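Long-range contact in pyruvate formate-lyase 2 (Archaeoglobus fulgidus, PDB 2F3O), which is a glycyl radical enzyme of unknown function, related to pyruvate formate-lyase and glycerol dehydratase, that probably acts as a lyase: residues 590-594 with 658-662. Numbering follows the deposited sequence.
Sequences PKYGN and GVSPS
Y592 runs its ring edge-on past S660, CE2 4.2 Å from S660 C, to V659, where OH donates a hydrogen bond to V659 O (2.8 Å). Its CA-to-CB bond points sideways, and the t rotamer (chi1 167°) carries the ring end nearer to 658-662. S660 C and V659 O lie at the ring edge, while P661 CB sits 4.2 Å from Y592 CD2, an apolar contact, and 3.3 Å from Y592 O. The loop 590-594 holds a type II beta turn, K591 to N594, with N594 ND2 hydrogen-bonded to K591 O (3.0 Å). The CA atoms of G593 (phi/psi 125/-3) and P661 are the closest CA pair across the segments (5.0 Å); a CB on G593 would strike P661 CB and the preceding carbonyl O. S660 turns away, its OG hydrogen-bonded to T692 N, and helix 670-677 touches both Y592 and P661. The buried contact joins two interhelical loops, one in the pyruvate formate lyase-like region and one in the glycine-radical region, the two sequence families that together make up a glycyl radical enzyme.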
loop_
_atom_site.group_PDB
_atom_site.type_symbol
_atom_site.label_atom_id
_atom_site.label_comp_id
_atom_site.label_asym_id
_atom_site.label_seq_id
_atom_site.Cartn_x
_atom_site.Cartn_y
_atom_site.Cartn_z
ATOM N N PRO A 590 5.762 54.199 -8.507
ATOM C CA PRO A 590 6.718 53.460 -7.683
ATOM C C PRO A 590 7.097 52.090 -8.255
ATOM O O PRO A 590 6.265 51.407 -8.856
ATOM C CB PRO A 590 5.986 53.323 -6.343
ATOM C CG PRO A 590 5.070 54.484 -6.291
ATOM C CD PRO A 590 4.602 54.650 -7.709
ATOM N N LYS A 591 8.367 51.728 -8.086
ATOM C CA LYS A 591 8.936 50.521 -8.676
ATOM C C LYS A 591 9.499 49.566 -7.616
ATOM O O LYS A 591 9.972 50.000 -6.554
ATOM C CB LYS A 591 10.035 50.892 -9.683
ATOM C CG LYS A 591 9.556 51.647 -10.936
ATOM C CD LYS A 591 8.322 50.998 -11.557
ATOM C CE LYS A 591 7.749 51.774 -12.749
ATOM N NZ LYS A 591 6.247 51.629 -12.818
ATOM N N TYR A 592 9.421 48.265 -7.898
ATOM C CA TYR A 592 10.068 47.263 -7.062
ATOM C C TYR A 592 11.567 47.463 -7.232
ATOM O O TYR A 592 12.053 47.638 -8.347
ATOM C CB TYR A 592 9.636 45.833 -7.456
ATOM C CG TYR A 592 10.480 44.687 -6.869
ATOM C CD1 TYR A 592 10.344 44.298 -5.544
ATOM C CD2 TYR A 592 11.399 43.990 -7.651
ATOM C CE1 TYR A 592 11.100 43.268 -5.008
ATOM C CE2 TYR A 592 12.156 42.954 -7.127
ATOM C CZ TYR A 592 12.002 42.596 -5.806
ATOM O OH TYR A 592 12.753 41.567 -5.285
ATOM N N GLY A 593 12.277 47.477 -6.107
ATOM C CA GLY A 593 13.723 47.600 -6.106
ATOM C C GLY A 593 14.232 48.760 -5.270
ATOM O O GLY A 593 15.446 48.951 -5.135
ATOM N N ASN A 594 13.314 49.535 -4.699
ATOM C CA ASN A 594 13.689 50.781 -4.036
ATOM C C ASN A 594 13.374 50.880 -2.537
ATOM O O ASN A 594 13.416 51.979 -1.971
ATOM C CB ASN A 594 13.060 51.958 -4.779
ATOM C CG ASN A 594 13.419 51.964 -6.238
ATOM O OD1 ASN A 594 14.526 52.342 -6.611
ATOM N ND2 ASN A 594 12.489 51.527 -7.078
ATOM N N GLY A 658 14.854 37.122 -12.396
ATOM C CA GLY A 658 14.843 36.485 -11.087
ATOM C C GLY A 658 14.065 37.321 -10.102
ATOM O O GLY A 658 12.969 37.795 -10.397
ATOM N N VAL A 659 14.653 37.532 -8.934
ATOM C CA VAL A 659 14.050 38.398 -7.941
ATOM C C VAL A 659 14.725 39.763 -7.972
ATOM O O VAL A 659 14.630 40.540 -7.018
ATOM C CB VAL A 659 14.085 37.774 -6.533
ATOM C CG1 VAL A 659 13.194 36.562 -6.507
ATOM C CG2 VAL A 659 15.490 37.386 -6.138
ATOM N N SER A 660 15.403 40.050 -9.081
ATOM C CA SER A 660 16.066 41.330 -9.254
ATOM C C SER A 660 15.120 42.286 -9.990
ATOM O O SER A 660 14.390 41.863 -10.890
ATOM C CB SER A 660 17.395 41.155 -10.004
ATOM O OG SER A 660 18.194 40.118 -9.453
ATOM N N PRO A 661 15.108 43.574 -9.585
ATOM C CA PRO A 661 14.246 44.625 -10.130
ATOM C C PRO A 661 14.419 44.859 -11.613
ATOM O O PRO A 661 15.421 44.433 -12.192
ATOM C CB PRO A 661 14.698 45.878 -9.376
ATOM C CG PRO A 661 15.992 45.546 -8.761
ATOM C CD PRO A 661 15.937 44.094 -8.482
ATOM N N SER A 662 13.453 45.544 -12.219
ATOM C CA SER A 662 13.553 45.877 -13.636
ATOM C C SER A 662 14.783 46.749 -13.958
ATOM O O SER A 662 15.369 47.402 -13.074
ATOM C CB SER A 662 12.265 46.533 -14.123
ATOM O OG SER A 662 11.244 45.572 -14.298
#